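Local coordinates for protein B-agarase (Saccharophagus degradans, PDB 4BQ2) that hydrolyses the beta-1,4 linkages of agarose as an exo-acting beta-agarase of glycoside hydrolase family 50, at residues S136-N141 with G713-V718; N293-T298 with G708-G713; T316-K321 with R362-S367; H358-R363 with G373-F378. All blocks are in the same frame, centred on the assembly; numbering follows the deposited sequence.

Contact 1 of 4, residues S136-N141 with G713-V718; sequences SGLRSN and GENYNV
This is a buried loop-to-loop contact between Arg139 and its neighbours, in the connection from strand 110-115 to strand 150-155, and Gly713 to Tyr716, in the connection from strand 693-699 to helix 729-739. Two hydrogen bonds hold the loops together. Arg139 N donates to Gly713 O at 3.1 Å. Asn715 ND2 reaches Ser140 O at 2.9 Å; here the donor lies in the plane of the carbonyl and the acceptor close to the plane of the amide. With chi1 at 61°, the Asn715 amide is swung between its own backbone N and carbonyl carbon and pushes into the bend of the other loop, where its ND2 also packs against Leu138 CB. Its OD1 is buried without a polar partner and sits 3.4 Å from Arg139 CB.

The first loop belongs to the region resembling a carbohydrate-binding module, and opens with an ST turn in which Ser136 OG accepts from Leu138 N and donates to Asn141 OD1. The contact thus probably joins this CBM-like part to the loop that follows strand 693-699.

Bends at chi2 and chi3 bring the Arg139 guanidinium alongside the Glu714 side chain. Glu714 CG lies against one face, 3.7 Å from Arg139 NH2, while a water in the guanidinium plane links Arg139 NH1 to Glu714 OE2. Arg139 NH2 is taken by the carbonyl of Asp712. Nearer the backbone, Arg139 CG meets the edge of the Tyr716 ring, 3.6 Å from Tyr716 OH.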
loop_
_atom_site.group_PDB
_atom_site.type_symbol
_atom_site.label_atom_id
_atom_site.label_comp_id
_atom_site.label_asym_id
_atom_site.label_seq_id
_atom_site.Cartn_x
_atom_site.Cartn_y
_atom_site.Cartn_z
ATOM N N SER A 136 8.500 -17.798 3.212
ATOM C CA SER A 136 9.781 -17.095 3.310
ATOM C C SER A 136 9.714 -15.737 4.022
ATOM O O SER A 136 10.749 -15.206 4.460
ATOM C CB SER A 136 10.258 -16.822 1.901
ATOM O OG SER A 136 9.283 -16.015 1.235
ATOM N N GLY A 137 8.514 -15.154 4.093
ATOM C CA GLY A 137 8.368 -13.793 4.608
ATOM C C GLY A 137 8.620 -12.730 3.554
ATOM O O GLY A 137 8.853 -11.555 3.893
ATOM N N LEU A 138 8.556 -13.145 2.291
ATOM C CA LEU A 138 8.563 -12.255 1.139
ATOM C C LEU A 138 7.142 -12.215 0.565
ATOM O O LEU A 138 6.484 -13.261 0.516
ATOM C CB LEU A 138 9.510 -12.811 0.084
ATOM C CG LEU A 138 10.994 -12.432 0.252
ATOM C CD1 LEU A 138 11.591 -13.045 1.504
ATOM C CD2 LEU A 138 11.743 -12.862 -0.993
ATOM N N ARG A 139 6.661 -11.027 0.156
ATOM C CA ARG A 139 5.316 -10.913 -0.417
ATOM C C ARG A 139 5.235 -11.716 -1.704
ATOM O O ARG A 139 4.216 -12.297 -2.012
ATOM C CB ARG A 139 4.923 -9.439 -0.698
ATOM C CG ARG A 139 3.448 -9.283 -1.108
ATOM C CD ARG A 139 2.522 -9.886 -0.043
ATOM N NE ARG A 139 2.839 -9.374 1.302
ATOM C CZ ARG A 139 2.248 -8.339 1.892
ATOM N NH1 ARG A 139 1.245 -7.690 1.288
ATOM N NH2 ARG A 139 2.638 -7.972 3.111
ATOM N N SER A 140 6.331 -11.731 -2.454
ATOM C CA SER A 140 6.483 -12.637 -3.569
ATOM C C SER A 140 7.931 -13.084 -3.587
ATOM O O SER A 140 8.862 -12.330 -3.208
ATOM C CB SER A 140 6.109 -11.970 -4.894
ATOM O OG SER A 140 5.643 -12.939 -5.819
ATOM N N ASN A 141 8.108 -14.321 -4.031
ATOM C CA ASN A 141 9.381 -14.990 -3.982
ATOM C C ASN A 141 10.140 -14.875 -5.260
ATOM O O ASN A 141 9.555 -14.666 -6.333
ATOM C CB ASN A 141 9.161 -16.500 -3.676
ATOM C CG ASN A 141 9.111 -16.794 -2.191
ATOM O OD1 ASN A 141 9.459 -15.943 -1.367
ATOM N ND2 ASN A 141 8.665 -17.998 -1.830
ATOM N N GLY A 713 6.712 -8.029 5.398
ATOM C CA GLY A 713 7.274 -8.706 4.223
ATOM C C GLY A 713 7.074 -8.021 2.877
ATOM O O GLY A 713 7.492 -8.550 1.844
ATOM N N GLU A 714 6.421 -6.858 2.845
ATOM C CA GLU A 714 6.393 -6.115 1.576
ATOM C C GLU A 714 7.850 -5.917 1.111
ATOM O O GLU A 714 8.714 -5.467 1.902
ATOM C CB GLU A 714 5.694 -4.748 1.718
ATOM C CG GLU A 714 4.174 -4.828 1.920
ATOM C CD GLU A 714 3.515 -3.459 1.973
ATOM O OE1 GLU A 714 4.205 -2.435 1.708
ATOM O OE2 GLU A 714 2.290 -3.402 2.257
ATOM N N ASN A 715 8.095 -6.233 -0.158
ATOM C CA ASN A 715 9.431 -6.275 -0.744
ATOM C C ASN A 715 9.444 -5.609 -2.100
ATOM O O ASN A 715 9.939 -6.174 -3.077
ATOM C CB ASN A 715 9.952 -7.749 -0.831
ATOM C CG ASN A 715 9.080 -8.660 -1.712
ATOM O OD1 ASN A 715 7.914 -8.357 -2.004
ATOM N ND2 ASN A 715 9.663 -9.779 -2.160
ATOM N N TYR A 716 8.885 -4.397 -2.171
ATOM C CA TYR A 716 8.544 -3.769 -3.439
ATOM C C TYR A 716 9.534 -2.748 -4.011
ATOM O O TYR A 716 10.202 -2.031 -3.263
ATOM C CB TYR A 716 7.211 -2.995 -3.243
ATOM C CG TYR A 716 5.995 -3.758 -2.739
ATOM C CD1 TYR A 716 5.842 -5.139 -2.962
ATOM C CD2 TYR A 716 4.948 -3.075 -2.102
ATOM C CE1 TYR A 716 4.726 -5.822 -2.520
ATOM C CE2 TYR A 716 3.801 -3.741 -1.680
ATOM C CZ TYR A 716 3.683 -5.104 -1.892
ATOM O OH TYR A 716 2.537 -5.772 -1.475
ATOM N N ASN A 717 9.521 -2.594 -5.335
ATOM C CA ASN A 717 10.246 -1.518 -6.013
ATOM C C ASN A 717 9.404 -0.268 -6.031
ATOM O O ASN A 717 8.883 0.110 -7.061
ATOM C CB ASN A 717 10.653 -1.912 -7.447
ATOM C CG ASN A 717 11.277 -0.748 -8.231
ATOM O OD1 ASN A 717 11.990 0.136 -7.659
ATOM N ND2 ASN A 717 10.985 -0.698 -9.503
ATOM N N VAL A 718 9.293 0.392 -4.885
ATOM C CA VAL A 718 8.405 1.525 -4.770
ATOM C C VAL A 718 9.169 2.787 -4.383
ATOM O O VAL A 718 8.555 3.807 -4.073
ATOM C CB VAL A 718 7.225 1.217 -3.825
ATOM C CG1 VAL A 718 6.371 0.124 -4.446
ATOM C CG2 VAL A 718 7.695 0.806 -2.437
HETATM O O HOH W 1 0.427 -5.249 2.886
#

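Contact 2 of 4, residues N293-T298 with G708-G713; sequences NSSTMT and GRAYDG
Ser295 and Thr296 meet Gly708 to Ala710 through their backbones, with the CA atoms of Thr296 and Ala710 only 4.6 Å apart. Ala710 N donates to Ser295 O at 2.9 Å, and the same oxygen takes a CA-H contact from Arg709. Gly708 O is gripped more fully. Thr296 OG1 donates to it at 2.7 Å, in the carbonyl plane and on a lone pair, and a water that accepts from Met297 N donates to it as well. The Thr296 hydroxyl is placed for this by chi1 of -171°, which sets OG1 opposite the backbone N and beside the carbonyl carbon; it has Thr707 OG1 as a further partner.

Ala710 CB fits between two side chains of the other segment, 3.7 Å from Ser295 OG and 3.9 Å from Met297 SD. Ser295 OG itself is bonded to Asn360 ND2. Arg709 packs its CB on Asn293 O, then runs out extended to Asp712, which it holds side-on: NE to OD1 at 2.7 Å and NH2 to OD2 at 2.9 Å. Both nitrogens point almost straight at their oxygens but meet the carboxylate from above its plane. The salt bridge spans the turn of 709-713, in which Gly713 N bonds to Arg709 O.

Strand 296-301 pairs with strand 373-376 through Thr296 and Tyr376, so the loop between strand 693-699 and helix 729-739 lies against a strand of a small antiparallel sheet.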
loop_
_atom_site.group_PDB
_atom_site.type_symbol
_atom_site.label_atom_id
_atom_site.label_comp_id
_atom_site.label_asym_id
_atom_site.label_seq_id
_atom_site.Cartn_x
_atom_site.Cartn_y
_atom_site.Cartn_z
ATOM N N ASN A 293 11.420 1.644 8.517
ATOM C CA ASN A 293 10.830 0.567 7.703
ATOM C C ASN A 293 11.828 -0.071 6.743
ATOM O O ASN A 293 11.429 -0.803 5.811
ATOM C CB ASN A 293 9.596 1.069 6.949
ATOM C CG ASN A 293 8.487 1.481 7.880
ATOM O OD1 ASN A 293 7.803 0.631 8.500
ATOM N ND2 ASN A 293 8.277 2.773 7.986
ATOM N N SER A 294 13.115 0.215 6.981
ATOM C CA SER A 294 14.187 -0.171 6.064
ATOM C C SER A 294 14.938 -1.408 6.528
ATOM O O SER A 294 15.933 -1.787 5.905
ATOM C CB SER A 294 15.168 0.995 5.826
ATOM O OG SER A 294 15.981 1.255 6.971
ATOM N N SER A 295 14.504 -2.022 7.629
ATOM C CA SER A 295 15.168 -3.240 8.101
ATOM C C SER A 295 14.412 -4.485 7.658
ATOM O O SER A 295 13.202 -4.417 7.407
ATOM C CB SER A 295 15.344 -3.213 9.629
ATOM O OG SER A 295 14.120 -3.538 10.298
ATOM N N THR A 296 15.139 -5.611 7.560
ATOM C CA THR A 296 14.607 -6.912 7.104
ATOM C C THR A 296 15.008 -8.000 8.103
ATOM O O THR A 296 16.121 -7.934 8.637
ATOM C CB THR A 296 15.106 -7.255 5.672
ATOM O OG1 THR A 296 14.421 -8.413 5.174
ATOM C CG2 THR A 296 16.679 -7.398 5.562
ATOM N N MET A 297 14.113 -8.961 8.395
ATOM C CA MET A 297 14.414 -9.973 9.416
ATOM C C MET A 297 15.613 -10.850 9.005
ATOM O O MET A 297 15.625 -11.397 7.899
ATOM C CB MET A 297 13.179 -10.852 9.746
ATOM C CG MET A 297 11.974 -10.145 10.388
ATOM S SD MET A 297 12.316 -9.270 11.932
ATOM C CE MET A 297 10.686 -9.292 12.666
ATOM N N THR A 298 16.615 -10.954 9.885
ATOM C CA THR A 298 17.805 -11.777 9.605
ATOM C C THR A 298 17.640 -13.273 9.859
ATOM O O THR A 298 18.419 -14.100 9.340
ATOM C CB THR A 298 19.038 -11.330 10.405
ATOM O OG1 THR A 298 18.790 -11.522 11.799
ATOM C CG2 THR A 298 19.400 -9.864 10.126
ATOM N N GLY A 708 11.936 -8.340 2.136
ATOM C CA GLY A 708 10.810 -7.899 2.958
ATOM C C GLY A 708 11.107 -6.935 4.093
ATOM O O GLY A 708 12.035 -7.126 4.870
ATOM N N ARG A 709 10.288 -5.890 4.224
ATOM C CA ARG A 709 10.402 -5.041 5.411
ATOM C C ARG A 709 9.993 -5.892 6.617
ATOM O O ARG A 709 9.133 -6.759 6.506
ATOM C CB ARG A 709 9.543 -3.770 5.295
ATOM C CG ARG A 709 8.029 -4.018 5.328
ATOM C CD ARG A 709 7.247 -2.713 5.119
ATOM N NE ARG A 709 5.803 -2.941 5.114
ATOM C CZ ARG A 709 4.888 -1.974 5.139
ATOM N NH1 ARG A 709 5.282 -0.692 5.110
ATOM N NH2 ARG A 709 3.591 -2.294 5.174
ATOM N N ALA A 710 10.658 -5.676 7.742
ATOM C CA ALA A 710 10.427 -6.463 8.965
ATOM C C ALA A 710 8.934 -6.537 9.392
ATOM O O ALA A 710 8.445 -7.584 9.847
ATOM C CB ALA A 710 11.316 -5.919 10.096
ATOM N N TYR A 711 8.192 -5.441 9.224
ATOM C CA TYR A 711 6.799 -5.401 9.661
ATOM C C TYR A 711 5.914 -6.473 9.017
ATOM O O TYR A 711 5.166 -7.128 9.708
ATOM C CB TYR A 711 6.209 -4.005 9.389
ATOM C CG TYR A 711 4.763 -3.761 9.837
ATOM C CD1 TYR A 711 4.329 -4.113 11.130
ATOM C CD2 TYR A 711 3.868 -3.090 8.993
ATOM C CE1 TYR A 711 3.041 -3.813 11.561
ATOM C CE2 TYR A 711 2.575 -2.794 9.405
ATOM C CZ TYR A 711 2.163 -3.166 10.676
ATOM O OH TYR A 711 0.869 -2.886 11.063
ATOM N N ASP A 712 5.990 -6.657 7.702
ATOM C CA ASP A 712 4.998 -7.517 7.071
ATOM C C ASP A 712 5.424 -8.160 5.757
ATOM O O ASP A 712 4.570 -8.706 5.040
ATOM C CB ASP A 712 3.713 -6.694 6.853
ATOM C CG ASP A 712 3.876 -5.672 5.754
ATOM O OD1 ASP A 712 5.039 -5.503 5.273
ATOM O OD2 ASP A 712 2.844 -5.065 5.358
ATOM N N GLY A 713 6.712 -8.029 5.398
ATOM C CA GLY A 713 7.274 -8.706 4.223
ATOM C C GLY A 713 7.074 -8.021 2.877
ATOM O O GLY A 713 7.492 -8.550 1.844
HETATM O O HOH W 2 11.703 -9.076 7.044
#

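Contact 3 of 4, residues T316-K321 with R362-S367; sequences TPEDSK and RRSAHS
The guanidinium of Arg362 carries Glu318 O over the centre of one face, 3.6 Å above the plane. Lys321 O lies near its edge and accepts from Arg362 NH2 at 3.0 Å. A water in the guanidinium plane joins Arg362 NH1 to Glu318 OE2, and another links NE to Asp319 O. Arg362 NH2 also bonds to Ser292 O, linking the 3-10 segment 318-320 and Lys321 to a further loop.

Arg363 presents its edge to the Glu318 carboxylate, with the two planes 55° apart. NE and NH2 grip it side-on: NE lies 2.8 Å from OE2 in a nearly straight bond of 176°, and NH2 lies 3.0 Å from OE1, on the syn lone pair. This second bond is bent, with OE1 tilted out of the guanidinium plane. Arg363 N adds a third bond, reaching OE2 at 2.9 Å on the anti side and from the same face as NE. Glu318 gets there because CG stands opposite the backbone N (chi1 -174°) and the chain then bends at chi2, laying CB and CG against Ser364 OG. Arg310 makes a second salt bridge to OE1, and donors in this number would be expected to favour an ionised carboxylate.

Lys321 adds its aliphatic chain, with CE near Arg363 NH2, while its amine pairs with Asp314. The contact joins the loop between strand 296-301 and helix 328-332 to the end of strand 359-362 and the connection that leads from it into strand 373-376.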
loop_
_atom_site.group_PDB
_atom_site.type_symbol
_atom_site.label_atom_id
_atom_site.label_comp_id
_atom_site.label_asym_id
_atom_site.label_seq_id
_atom_site.Cartn_x
_atom_site.Cartn_y
_atom_site.Cartn_z
ATOM N N THR A 316 3.610 5.454 19.847
ATOM C CA THR A 316 4.175 5.012 18.579
ATOM C C THR A 316 4.142 3.480 18.468
ATOM O O THR A 316 4.710 2.780 19.324
ATOM C CB THR A 316 5.610 5.557 18.418
ATOM O OG1 THR A 316 5.586 6.993 18.558
ATOM C CG2 THR A 316 6.219 5.156 17.050
ATOM N N PRO A 317 3.458 2.956 17.427
ATOM C CA PRO A 317 3.394 1.528 17.231
ATOM C C PRO A 317 4.757 1.007 16.781
ATOM O O PRO A 317 5.575 1.758 16.216
ATOM C CB PRO A 317 2.326 1.334 16.133
ATOM C CG PRO A 317 2.211 2.643 15.449
ATOM C CD PRO A 317 2.772 3.705 16.358
ATOM N N GLU A 318 4.981 -0.277 17.042
ATOM C CA GLU A 318 6.302 -0.895 16.890
ATOM C C GLU A 318 6.837 -0.715 15.478
ATOM O O GLU A 318 8.007 -0.401 15.298
ATOM C CB GLU A 318 6.260 -2.385 17.287
ATOM C CG GLU A 318 7.641 -3.068 17.284
ATOM C CD GLU A 318 8.550 -2.670 18.463
ATOM O OE1 GLU A 318 8.181 -1.744 19.250
ATOM O OE2 GLU A 318 9.659 -3.278 18.602
ATOM N N ASP A 319 5.969 -0.883 14.479
ATOM C CA ASP A 319 6.352 -0.699 13.078
ATOM C C ASP A 319 6.966 0.693 12.763
ATOM O O ASP A 319 7.798 0.837 11.863
ATOM C CB ASP A 319 5.137 -0.973 12.181
ATOM C CG ASP A 319 4.041 0.056 12.365
ATOM O OD1 ASP A 319 4.063 1.090 11.628
ATOM O OD2 ASP A 319 3.167 -0.173 13.229
ATOM N N SER A 320 6.575 1.704 13.542
ATOM C CA SER A 320 6.945 3.103 13.284
ATOM C C SER A 320 7.969 3.615 14.297
ATOM O O SER A 320 8.334 4.792 14.270
ATOM C CB SER A 320 5.694 4.011 13.291
ATOM O OG SER A 320 4.839 3.703 12.202
ATOM N N LYS A 321 8.483 2.719 15.143
ATOM C CA LYS A 321 9.535 3.078 16.095
ATOM C C LYS A 321 10.856 3.337 15.394
ATOM O O LYS A 321 11.077 2.878 14.280
ATOM C CB LYS A 321 9.712 1.997 17.177
ATOM C CG LYS A 321 8.475 1.858 18.066
ATOM C CD LYS A 321 8.416 2.945 19.125
ATOM C CE LYS A 321 9.359 2.642 20.297
ATOM N NZ LYS A 321 9.338 3.753 21.292
ATOM N N ARG A 362 12.883 -5.919 16.187
ATOM C CA ARG A 362 11.449 -5.651 16.296
ATOM C C ARG A 362 10.801 -6.624 17.286
ATOM O O ARG A 362 11.112 -7.804 17.275
ATOM C CB ARG A 362 10.794 -5.707 14.914
ATOM C CG ARG A 362 11.148 -4.523 14.013
ATOM C CD ARG A 362 10.944 -3.171 14.711
ATOM N NE ARG A 362 10.971 -2.044 13.771
ATOM C CZ ARG A 362 11.380 -0.813 14.069
ATOM N NH1 ARG A 362 11.838 -0.505 15.290
ATOM N NH2 ARG A 362 11.357 0.123 13.120
ATOM N N ARG A 363 9.921 -6.126 18.156
ATOM C CA ARG A 363 9.330 -6.973 19.207
ATOM C C ARG A 363 8.002 -7.555 18.763
ATOM O O ARG A 363 7.436 -8.412 19.436
ATOM C CB ARG A 363 9.221 -6.203 20.522
ATOM C CG ARG A 363 10.581 -5.710 21.004
ATOM C CD ARG A 363 10.417 -4.588 22.010
ATOM N NE ARG A 363 10.269 -3.286 21.348
ATOM C CZ ARG A 363 10.449 -2.105 21.943
ATOM N NH1 ARG A 363 10.797 -2.031 23.238
ATOM N NH2 ARG A 363 10.290 -0.987 21.242
ATOM N N SER A 364 7.530 -7.117 17.604
ATOM C CA SER A 364 6.318 -7.677 17.013
ATOM C C SER A 364 6.406 -7.574 15.491
ATOM O O SER A 364 7.325 -6.942 14.954
ATOM C CB SER A 364 5.079 -6.945 17.520
ATOM O OG SER A 364 5.159 -5.579 17.157
ATOM N N ALA A 365 5.457 -8.209 14.803
ATOM C CA ALA A 365 5.374 -8.154 13.348
ATOM C C ALA A 365 3.908 -8.301 13.004
ATOM O O ALA A 365 3.160 -8.900 13.774
ATOM C CB ALA A 365 6.170 -9.291 12.716
ATOM N N HIS A 366 3.484 -7.767 11.861
ATOM C CA HIS A 366 2.088 -7.956 11.451
ATOM C C HIS A 366 1.937 -9.360 10.888
ATOM O O HIS A 366 0.977 -10.071 11.207
ATOM C CB HIS A 366 1.668 -6.918 10.413
ATOM C CG HIS A 366 0.389 -7.246 9.700
ATOM N ND1 HIS A 366 -0.852 -6.813 10.142
ATOM C CD2 HIS A 366 0.160 -7.938 8.561
ATOM C CE1 HIS A 366 -1.783 -7.220 9.289
ATOM N NE2 HIS A 366 -1.195 -7.901 8.323
ATOM N N SER A 367 2.895 -9.761 10.059
ATOM C CA SER A 367 2.837 -11.083 9.419
ATOM C C SER A 367 4.229 -11.483 8.983
ATOM O O SER A 367 5.124 -10.639 8.901
ATOM C CB SER A 367 1.892 -11.036 8.218
ATOM O OG SER A 367 2.365 -10.096 7.265
HETATM O O HOH W 3 11.844 -1.784 17.785
HETATM O O HOH W 4 9.251 -1.615 11.599
#

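Contact 4 of 4, residues H358-R363 with G373-F378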
loop_
_atom_site.group_PDB
_atom_site.type_symbol
_atom_site.label_atom_id
_atom_site.label_comp_id
_atom_site.label_asym_id
_atom_site.label_seq_id
_atom_site.Cartn_x
_atom_site.Cartn_y
_atom_site.Cartn_z
ATOM N N HIS A 358 23.881 -1.010 12.390
ATOM C CA HIS A 358 22.725 -0.956 11.512
ATOM C C HIS A 358 21.776 -2.131 11.751
ATOM O O HIS A 358 20.787 -2.296 11.042
ATOM C CB HIS A 358 23.139 -0.732 10.042
ATOM C CG HIS A 358 23.981 0.498 9.851
ATOM N ND1 HIS A 358 23.445 1.770 9.815
ATOM C CD2 HIS A 358 25.321 0.656 9.746
ATOM C CE1 HIS A 358 24.416 2.654 9.675
ATOM N NE2 HIS A 358 25.566 2.004 9.631
ATOM N N TYR A 359 22.087 -2.934 12.768
ATOM C CA TYR A 359 21.153 -3.922 13.292
ATOM C C TYR A 359 19.949 -3.246 13.953
ATOM O O TYR A 359 20.045 -2.127 14.465
ATOM C CB TYR A 359 21.835 -4.855 14.282
ATOM C CG TYR A 359 22.645 -5.952 13.616
ATOM C CD1 TYR A 359 22.015 -6.968 12.893
ATOM C CD2 TYR A 359 24.047 -5.991 13.729
ATOM C CE1 TYR A 359 22.753 -7.975 12.282
ATOM C CE2 TYR A 359 24.782 -6.994 13.119
ATOM C CZ TYR A 359 24.127 -7.984 12.407
ATOM O OH TYR A 359 24.866 -8.983 11.796
ATOM N N ASN A 360 18.822 -3.945 13.914
ATOM C CA ASN A 360 17.556 -3.491 14.473
ATOM C C ASN A 360 16.966 -4.687 15.219
ATOM O O ASN A 360 17.386 -5.846 14.999
ATOM C CB ASN A 360 16.625 -3.039 13.328
ATOM C CG ASN A 360 15.255 -2.557 13.817
ATOM O OD1 ASN A 360 15.123 -1.993 14.904
ATOM N ND2 ASN A 360 14.229 -2.770 12.999
ATOM N N TYR A 361 16.026 -4.419 16.117
ATOM C CA TYR A 361 15.227 -5.491 16.703
ATOM C C TYR A 361 13.758 -5.078 16.727
ATOM O O TYR A 361 13.420 -4.008 17.241
ATOM C CB TYR A 361 15.699 -5.848 18.115
ATOM C CG TYR A 361 15.032 -7.110 18.615
ATOM C CD1 TYR A 361 15.590 -8.369 18.347
ATOM C CD2 TYR A 361 13.815 -7.061 19.311
ATOM C CE1 TYR A 361 14.966 -9.528 18.783
ATOM C CE2 TYR A 361 13.184 -8.230 19.744
ATOM C CZ TYR A 361 13.765 -9.459 19.466
ATOM O OH TYR A 361 13.145 -10.625 19.883
ATOM N N ARG A 362 12.883 -5.919 16.187
ATOM C CA ARG A 362 11.449 -5.651 16.296
ATOM C C ARG A 362 10.801 -6.624 17.286
ATOM O O ARG A 362 11.112 -7.804 17.275
ATOM C CB ARG A 362 10.794 -5.707 14.914
ATOM C CG ARG A 362 11.148 -4.523 14.013
ATOM C CD ARG A 362 10.944 -3.171 14.711
ATOM N NE ARG A 362 10.971 -2.044 13.771
ATOM C CZ ARG A 362 11.380 -0.813 14.069
ATOM N NH1 ARG A 362 11.838 -0.505 15.290
ATOM N NH2 ARG A 362 11.357 0.123 13.120
ATOM N N ARG A 363 9.921 -6.126 18.156
ATOM C CA ARG A 363 9.330 -6.973 19.207
ATOM C C ARG A 363 8.002 -7.555 18.763
ATOM O O ARG A 363 7.436 -8.412 19.436
ATOM C CB ARG A 363 9.221 -6.203 20.522
ATOM C CG ARG A 363 10.581 -5.710 21.004
ATOM C CD ARG A 363 10.417 -4.588 22.010
ATOM N NE ARG A 363 10.269 -3.286 21.348
ATOM C CZ ARG A 363 10.449 -2.105 21.943
ATOM N NH1 ARG A 363 10.797 -2.031 23.238
ATOM N NH2 ARG A 363 10.290 -0.987 21.242
ATOM N N GLY A 373 12.276 -10.407 16.242
ATOM C CA GLY A 373 13.588 -10.818 15.795
ATOM C C GLY A 373 14.544 -9.712 15.452
ATOM O O GLY A 373 14.179 -8.512 15.373
ATOM N N GLU A 374 15.788 -10.131 15.277
ATOM C CA GLU A 374 16.824 -9.250 14.791
ATOM C C GLU A 374 16.529 -8.907 13.322
ATOM O O GLU A 374 16.009 -9.730 12.549
ATOM C CB GLU A 374 18.195 -9.914 14.969
ATOM C CG GLU A 374 19.360 -9.167 14.322
ATOM C CD GLU A 374 20.599 -10.036 14.203
ATOM O OE1 GLU A 374 20.732 -10.754 13.175
ATOM O OE2 GLU A 374 21.440 -9.989 15.133
ATOM N N ALA A 375 16.794 -7.652 12.968
ATOM C CA ALA A 375 16.656 -7.196 11.596
ATOM C C ALA A 375 17.908 -6.378 11.221
ATOM O O ALA A 375 18.677 -5.978 12.105
ATOM C CB ALA A 375 15.357 -6.405 11.438
ATOM N N TYR A 376 18.169 -6.194 9.932
ATOM C CA TYR A 376 19.303 -5.371 9.529
ATOM C C TYR A 376 18.845 -4.400 8.462
ATOM O O TYR A 376 18.059 -4.764 7.583
ATOM C CB TYR A 376 20.488 -6.225 9.028
ATOM C CG TYR A 376 21.782 -5.441 8.788
ATOM C CD1 TYR A 376 22.606 -5.103 9.857
ATOM C CD2 TYR A 376 22.164 -5.047 7.503
ATOM C CE1 TYR A 376 23.789 -4.400 9.671
ATOM C CE2 TYR A 376 23.343 -4.331 7.298
ATOM C CZ TYR A 376 24.159 -4.022 8.399
ATOM O OH TYR A 376 25.338 -3.312 8.252
ATOM N N SER A 377 19.290 -3.150 8.581
ATOM C CA SER A 377 19.001 -2.132 7.576
ATOM C C SER A 377 20.204 -1.918 6.663
ATOM O O SER A 377 21.146 -1.183 7.006
ATOM C CB SER A 377 18.579 -0.794 8.229
ATOM O OG SER A 377 18.366 0.154 7.182
ATOM N N PHE A 378 20.173 -2.560 5.502
ATOM C CA PHE A 378 21.204 -2.353 4.493
ATOM C C PHE A 378 21.233 -0.894 3.991
ATOM O O PHE A 378 22.313 -0.328 3.770
ATOM C CB PHE A 378 21.034 -3.338 3.344
ATOM C CG PHE A 378 21.411 -4.742 3.719
ATOM C CD1 PHE A 378 22.752 -5.151 3.674
ATOM C CD2 PHE A 378 20.436 -5.651 4.134
ATOM C CE1 PHE A 378 23.093 -6.459 4.041
ATOM C CE2 PHE A 378 20.780 -6.949 4.492
ATOM C CZ PHE A 378 22.104 -7.343 4.449
#
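Strands 359-362 and 373-376 pair antiparallel as a beta hairpin, their axes 4.3 Å apart at closest and their directions 143° apart, with Asn360-Ala375 and Arg362-Gly373 as hydrogen-bonded pairs, each bonded both ways, Tyr359-Tyr376 and Tyr361-Glu374 as non-hydrogen-bonded ones, and a further bond from Ser377 N to His358 O just beyond the ladder.

The tyrosines and Glu374 share one face of the hairpin. Tyr376 turns its edge to the face of Tyr359 in a T-shaped stack, with ring centroids 5.0 Å apart and planes at 70°. Tyr376 CD1 does the touching, 3.6 Å from Tyr359 CD1 and off toward the rim of that ring. Glu374 runs out from the strand, CG opposite the backbone N at chi1 172°, so that its carboxylate carbon CD comes 3.5 Å from Tyr359 CE1. Its oxygens are satisfied by Thr298, Tyr302 and a salt bridge to Arg334. Tyr361 lies over Gly373, whose O sits 3.3 Å from Tyr361 CD1 above the ring face; Tyr361 OH goes on to Asp301. At the far end, His358 CB packs on Tyr376 CE1 at 3.7 Å. On the other face, the small Ala375 CB meets Asn360 CB.

Ser377 is the N-cap of helix 378-387, and His358 bonds to Ser380 and Glu384 of that helix. Strand 359-362 forms an outer edge of the four-stranded antiparallel sheet, while the other side of strand 373-376 pairs with strand 296-301.

How the contacts relate
Contact 2 is central, its centre 8 to 10 Å from each of the others, while contact 1 lies 17 Å from contacts 3 and 4. Contacts 1 and 2 share Gly713, so the single loop 708-718 touches both the CBM-like N-terminal part and strand 296-301. That strand neighbours strand 373-376 in the sheet, joining contact 2 to contact 4, and contacts 3 and 4 share Arg362 and Arg363. Tyr711 O to His366 N joins contacts 2 and 3. In sequence, contact 1 spans contact 2, which spans 3 and 4. A late loop thus brings together the CBM-like N-terminal part and the small antiparallel sheet.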